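PDB 6NOB: beta-fructofuranosidase from Bifidobacterium adolescentis, which probably hydrolyses terminal beta-D-fructofuranoside residues, such as the fructose of sucrose. Local coordinates for residues Tyr521-Val535 and Leu616-Arg630. Numbering follows the deposited sequence.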
loop_
_atom_site.group_PDB
_atom_site.type_symbol
_atom_site.label_atom_id
_atom_site.label_comp_id
_atom_site.label_asym_id
_atom_site.label_seq_id
_atom_site.Cartn_x
_atom_site.Cartn_y
_atom_site.Cartn_z
ATOM N N TYR A 521 3.270 -19.929 -10.012
ATOM C CA TYR A 521 4.261 -19.925 -8.949
ATOM C C TYR A 521 5.398 -20.848 -9.362
ATOM O O TYR A 521 5.163 -21.888 -9.985
ATOM C CB TYR A 521 3.635 -20.383 -7.620
ATOM C CG TYR A 521 4.613 -20.926 -6.600
ATOM C CD1 TYR A 521 4.940 -22.276 -6.565
ATOM C CD2 TYR A 521 5.194 -20.087 -5.659
ATOM C CE1 TYR A 521 5.831 -22.772 -5.633
ATOM C CE2 TYR A 521 6.080 -20.576 -4.722
ATOM C CZ TYR A 521 6.398 -21.917 -4.714
ATOM O OH TYR A 521 7.285 -22.406 -3.783
ATOM N N ALA A 522 6.632 -20.474 -9.027
ATOM C CA ALA A 522 7.780 -21.308 -9.362
ATOM C C ALA A 522 8.783 -21.320 -8.218
ATOM O O ALA A 522 9.120 -20.266 -7.672
ATOM C CB ALA A 522 8.460 -20.829 -10.648
ATOM N N ASN A 523 9.256 -22.515 -7.870
ATOM C CA ASN A 523 10.299 -22.713 -6.865
ATOM C C ASN A 523 11.457 -23.435 -7.545
ATOM O O ASN A 523 11.334 -24.610 -7.907
ATOM C CB ASN A 523 9.768 -23.511 -5.674
ATOM C CG ASN A 523 10.802 -23.685 -4.574
ATOM O OD1 ASN A 523 11.851 -23.043 -4.587
ATOM N ND2 ASN A 523 10.505 -24.553 -3.615
ATOM N N VAL A 524 12.575 -22.734 -7.720
ATOM C CA VAL A 524 13.730 -23.249 -8.447
ATOM C C VAL A 524 14.910 -23.348 -7.489
ATOM O O VAL A 524 15.191 -22.403 -6.742
ATOM C CB VAL A 524 14.083 -22.359 -9.654
ATOM C CG1 VAL A 524 15.246 -22.957 -10.440
ATOM C CG2 VAL A 524 12.866 -22.172 -10.545
ATOM N N HIS A 525 15.600 -24.487 -7.519
ATOM C CA HIS A 525 16.773 -24.733 -6.687
ATOM C C HIS A 525 18.002 -24.839 -7.577
ATOM O O HIS A 525 18.072 -25.717 -8.445
ATOM C CB HIS A 525 16.601 -26.007 -5.860
ATOM C CG HIS A 525 15.684 -25.843 -4.690
ATOM N ND1 HIS A 525 16.058 -25.183 -3.540
ATOM C CD2 HIS A 525 14.405 -26.241 -4.497
ATOM C CE1 HIS A 525 15.050 -25.187 -2.686
ATOM N NE2 HIS A 525 14.035 -25.823 -3.243
ATOM N N LEU A 526 18.968 -23.953 -7.355
ATOM C CA LEU A 526 20.214 -23.937 -8.108
ATOM C C LEU A 526 21.321 -24.577 -7.281
ATOM O O LEU A 526 21.363 -24.426 -6.056
ATOM C CB LEU A 526 20.601 -22.507 -8.491
ATOM C CG LEU A 526 19.558 -21.732 -9.300
ATOM C CD1 LEU A 526 19.936 -20.265 -9.398
ATOM C CD2 LEU A 526 19.388 -22.336 -10.685
ATOM N N ALA A 527 22.219 -25.289 -7.960
ATOM C CA ALA A 527 23.269 -26.052 -7.299
ATOM C C ALA A 527 24.585 -25.295 -7.172
ATOM O O ALA A 527 25.501 -25.791 -6.505
ATOM C CB ALA A 527 23.521 -27.364 -8.052
ATOM N N ASP A 528 24.708 -24.121 -7.781
ATOM C CA ASP A 528 25.990 -23.432 -7.845
ATOM C C ASP A 528 25.739 -21.942 -8.041
ATOM O O ASP A 528 24.599 -21.470 -7.979
ATOM C CB ASP A 528 26.853 -24.014 -8.968
ATOM C CG ASP A 528 26.072 -24.215 -10.250
ATOM O OD1 ASP A 528 25.546 -23.216 -10.787
ATOM O OD2 ASP A 528 25.979 -25.371 -10.715
ATOM N N ASP A 529 26.818 -21.198 -8.289
ATOM C CA ASP A 529 26.758 -19.757 -8.490
ATOM C C ASP A 529 27.000 -19.366 -9.943
ATOM O O ASP A 529 27.403 -18.231 -10.219
ATOM C CB ASP A 529 27.768 -19.060 -7.578
ATOM C CG ASP A 529 27.332 -17.665 -7.189
ATOM O OD1 ASP A 529 26.297 -17.545 -6.500
ATOM O OD2 ASP A 529 28.018 -16.695 -7.575
ATOM N N ALA A 530 26.756 -20.283 -10.877
ATOM C CA ALA A 530 27.058 -20.047 -12.279
ATOM C C ALA A 530 26.045 -19.088 -12.902
ATOM O O ALA A 530 24.971 -18.824 -12.353
ATOM C CB ALA A 530 27.079 -21.366 -13.048
ATOM N N ASP A 531 26.409 -18.564 -14.073
ATOM C CA ASP A 531 25.518 -17.682 -14.816
ATOM C C ASP A 531 24.223 -18.405 -15.159
ATOM O O ASP A 531 24.228 -19.583 -15.529
ATOM C CB ASP A 531 26.200 -17.196 -16.095
ATOM C CG ASP A 531 27.208 -16.093 -15.838
ATOM O OD1 ASP A 531 27.441 -15.763 -14.658
ATOM O OD2 ASP A 531 27.772 -15.561 -16.818
ATOM N N ALA A 532 23.105 -17.693 -15.033
ATOM C CA ALA A 532 21.801 -18.291 -15.270
ATOM C C ALA A 532 20.818 -17.212 -15.694
ATOM O O ALA A 532 21.020 -16.023 -15.434
ATOM C CB ALA A 532 21.285 -19.026 -14.028
ATOM N N ILE A 533 19.740 -17.647 -16.342
ATOM C CA ILE A 533 18.711 -16.747 -16.849
ATOM C C ILE A 533 17.349 -17.411 -16.683
ATOM O O ILE A 533 17.188 -18.605 -16.958
ATOM C CB ILE A 533 18.970 -16.368 -18.324
ATOM C CG1 ILE A 533 17.854 -15.469 -18.856
ATOM C CG2 ILE A 533 19.125 -17.613 -19.188
ATOM C CD1 ILE A 533 18.341 -14.428 -19.838
ATOM N N MET A 534 16.372 -16.634 -16.218
ATOM C CA MET A 534 14.996 -17.096 -16.060
ATOM C C MET A 534 14.073 -16.096 -16.742
ATOM O O MET A 534 13.897 -14.975 -16.253
ATOM C CB MET A 534 14.629 -17.260 -14.583
ATOM C CG MET A 534 15.192 -18.517 -13.931
ATOM S SD MET A 534 14.913 -18.582 -12.148
ATOM C CE MET A 534 13.135 -18.800 -12.082
ATOM N N VAL A 535 13.493 -16.493 -17.873
ATOM C CA VAL A 535 12.497 -15.678 -18.563
ATOM C C VAL A 535 11.171 -15.848 -17.827
ATOM O O VAL A 535 10.568 -16.922 -17.857
ATOM C CB VAL A 535 12.368 -16.075 -20.038
ATOM C CG1 VAL A 535 11.253 -15.284 -20.708
ATOM C CG2 VAL A 535 13.692 -15.875 -20.762
ATOM N N LEU A 616 7.386 -19.822 -18.578
ATOM C CA LEU A 616 8.577 -19.700 -17.749
ATOM C C LEU A 616 9.706 -20.490 -18.393
ATOM O O LEU A 616 9.525 -21.660 -18.746
ATOM C CB LEU A 616 8.315 -20.213 -16.331
ATOM C CG LEU A 616 9.546 -20.413 -15.448
ATOM C CD1 LEU A 616 10.193 -19.074 -15.115
ATOM C CD2 LEU A 616 9.177 -21.169 -14.183
ATOM N N ARG A 617 10.864 -19.853 -18.547
ATOM C CA ARG A 617 12.008 -20.456 -19.216
ATOM C C ARG A 617 13.215 -20.358 -18.298
ATOM O O ARG A 617 13.516 -19.278 -17.781
ATOM C CB ARG A 617 12.282 -19.767 -20.557
ATOM C CG ARG A 617 13.248 -20.500 -21.467
ATOM C CD ARG A 617 13.157 -19.977 -22.896
ATOM N NE ARG A 617 11.950 -20.441 -23.575
ATOM C CZ ARG A 617 11.917 -21.462 -24.427
ATOM N NH1 ARG A 617 13.028 -22.132 -24.708
ATOM N NH2 ARG A 617 10.774 -21.815 -24.999
ATOM N N ILE A 618 13.897 -21.483 -18.088
ATOM C CA ILE A 618 14.988 -21.578 -17.125
ATOM C C ILE A 618 16.196 -22.201 -17.808
ATOM O O ILE A 618 16.075 -23.240 -18.467
ATOM C CB ILE A 618 14.589 -22.402 -15.886
ATOM C CG1 ILE A 618 13.335 -21.818 -15.236
ATOM C CG2 ILE A 618 15.733 -22.457 -14.884
ATOM C CD1 ILE A 618 12.620 -22.788 -14.332
ATOM N N ALA A 619 17.355 -21.568 -17.645
ATOM C CA ALA A 619 18.608 -22.082 -18.174
ATOM C C ALA A 619 19.739 -21.633 -17.265
ATOM O O ALA A 619 19.695 -20.543 -16.688
ATOM C CB ALA A 619 18.859 -21.607 -19.609
ATOM N N SER A 620 20.757 -22.483 -17.149
ATOM C CA SER A 620 21.903 -22.205 -16.297
ATOM C C SER A 620 23.153 -22.816 -16.912
ATOM O O SER A 620 23.105 -23.909 -17.482
ATOM C CB SER A 620 21.687 -22.753 -14.879
ATOM O OG SER A 620 22.858 -22.628 -14.090
ATOM N N SER A 621 24.267 -22.084 -16.808
ATOM C CA SER A 621 25.574 -22.633 -17.151
ATOM C C SER A 621 26.031 -23.668 -16.134
ATOM O O SER A 621 26.929 -24.466 -16.434
ATOM C CB SER A 621 26.617 -21.518 -17.241
ATOM O OG SER A 621 26.180 -20.441 -18.053
ATOM N N GLY A 622 25.453 -23.653 -14.940
ATOM C CA GLY A 622 25.656 -24.664 -13.918
ATOM C C GLY A 622 24.564 -25.713 -13.951
ATOM O O GLY A 622 24.037 -26.056 -15.016
ATOM N N LYS A 623 24.214 -26.228 -12.780
ATOM C CA LYS A 623 23.216 -27.280 -12.668
ATOM C C LYS A 623 21.966 -26.759 -11.972
ATOM O O LYS A 623 22.052 -25.995 -11.005
ATOM C CB LYS A 623 23.768 -28.489 -11.909
ATOM C CG LYS A 623 22.797 -29.660 -11.848
ATOM C CD LYS A 623 22.944 -30.448 -10.553
ATOM C CE LYS A 623 22.149 -31.749 -10.592
ATOM N NZ LYS A 623 22.852 -32.861 -9.891
ATOM N N ILE A 624 20.808 -27.171 -12.480
ATOM C CA ILE A 624 19.520 -26.910 -11.846
ATOM C C ILE A 624 19.124 -28.165 -11.082
ATOM O O ILE A 624 18.995 -29.245 -11.673
ATOM C CB ILE A 624 18.449 -26.523 -12.880
ATOM C CG1 ILE A 624 18.845 -25.235 -13.605
ATOM C CG2 ILE A 624 17.092 -26.354 -12.211
ATOM C CD1 ILE A 624 18.367 -25.165 -15.039
ATOM N N ASP A 625 18.945 -28.033 -9.767
ATOM C CA ASP A 625 18.644 -29.198 -8.941
ATOM C C ASP A 625 17.184 -29.620 -9.072
ATOM O O ASP A 625 16.888 -30.808 -9.235
ATOM C CB ASP A 625 18.989 -28.913 -7.476
ATOM C CG ASP A 625 20.452 -29.183 -7.154
ATOM O OD1 ASP A 625 21.076 -30.019 -7.841
ATOM O OD2 ASP A 625 20.976 -28.558 -6.206
ATOM N N ALA A 626 16.256 -28.666 -9.005
ATOM C CA ALA A 626 14.839 -29.003 -9.020
ATOM C C ALA A 626 14.033 -27.801 -9.486
ATOM O O ALA A 626 14.460 -26.651 -9.346
ATOM C CB ALA A 626 14.357 -29.464 -7.639
ATOM N N VAL A 627 12.853 -28.089 -10.038
ATOM C CA VAL A 627 11.911 -27.068 -10.490
ATOM C C VAL A 627 10.517 -27.473 -10.029
ATOM O O VAL A 627 10.021 -28.541 -10.405
ATOM C CB VAL A 627 11.937 -26.882 -12.019
ATOM C CG1 VAL A 627 10.770 -26.015 -12.470
ATOM C CG2 VAL A 627 13.256 -26.266 -12.461
ATOM N N ASP A 628 9.886 -26.622 -9.221
ATOM C CA ASP A 628 8.529 -26.837 -8.717
ATOM C C ASP A 628 7.684 -25.672 -9.218
ATOM O O ASP A 628 7.720 -24.581 -8.641
ATOM C CB ASP A 628 8.526 -26.934 -7.190
ATOM C CG ASP A 628 7.126 -27.030 -6.598
ATOM O OD1 ASP A 628 6.153 -27.239 -7.352
ATOM O OD2 ASP A 628 7.002 -26.903 -5.361
ATOM N N ALA A 629 6.933 -25.895 -10.294
ATOM C CA ALA A 629 6.104 -24.867 -10.909
ATOM C C ALA A 629 4.639 -25.255 -10.775
ATOM O O ALA A 629 4.278 -26.415 -10.998
ATOM C CB ALA A 629 6.470 -24.666 -12.380
ATOM N N ARG A 630 3.803 -24.283 -10.409
ATOM C CA ARG A 630 2.386 -24.521 -10.176
ATOM C C ARG A 630 1.575 -23.343 -10.694
ATOM O O ARG A 630 2.020 -22.192 -10.645
ATOM C CB ARG A 630 2.076 -24.733 -8.681
ATOM C CG ARG A 630 2.876 -25.842 -8.017
ATOM C CD ARG A 630 2.554 -25.974 -6.539
ATOM N NE ARG A 630 3.686 -26.532 -5.806
ATOM C CZ ARG A 630 3.618 -27.029 -4.575
ATOM N NH1 ARG A 630 2.462 -27.047 -3.923
ATOM N NH2 ARG A 630 4.709 -27.510 -3.996
HETATM O O HOH W 1 7.585 -25.418 -3.243
HETATM O O HOH W 2 23.015 -23.152 -11.321
#
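Two strand-loop-strand connections pair in both sheets of a beta sandwich, the C-terminal domain fold of family 32 enzymes: strand 521-526 runs antiparallel to 624-630 (175°) in one sheet, and 532-535 likewise to 616-620 in the other. The register of the first ladder slips by one residue at a classic beta bulge, where Asp625 and Ala626 both face His525: Ala626 O accepts from His525 N, while His525 O takes Asp625 N at 2.8 Å. Between the sheets, Val524 and Ile618 point in opposing directions and overlap flank to flank, Val524 CG2 to Ile618 CD1 at 3.8 Å, and Met534 lies alongside Ile618 with CG against CG1. Leu616 CD2 presses on Ala522 CB at 3.6 Å.

The loops join through Ser621 N to Asp531 O and again at Asp528. There CG sits between backbone N and carbonyl carbon (chi1 45°), turning OD2 onto Lys623 N at 2.8 Å, by its syn lone pair, and OD1 onto Ala530 N in an Asx turn. A water donates to OD1 and Lys623 O while accepting from Ser620 OG. With alanine at Asp528, Lys623 N and Ala530 N would probably lose these acceptors and the water one partner, leaving the loops less firmly tied here.

On the outer face Arg630 grips Asp628 side-on, NE to OD1 and NH2 to OD2; Arg501 also pairs with OD1. Gln582 NE2 holds Asn523 OD1. A second water donates to Asp628 OD2 and Tyr521 OH, which also bonds Glu584, and accepts from Asn523 ND2 at 3.1 Å.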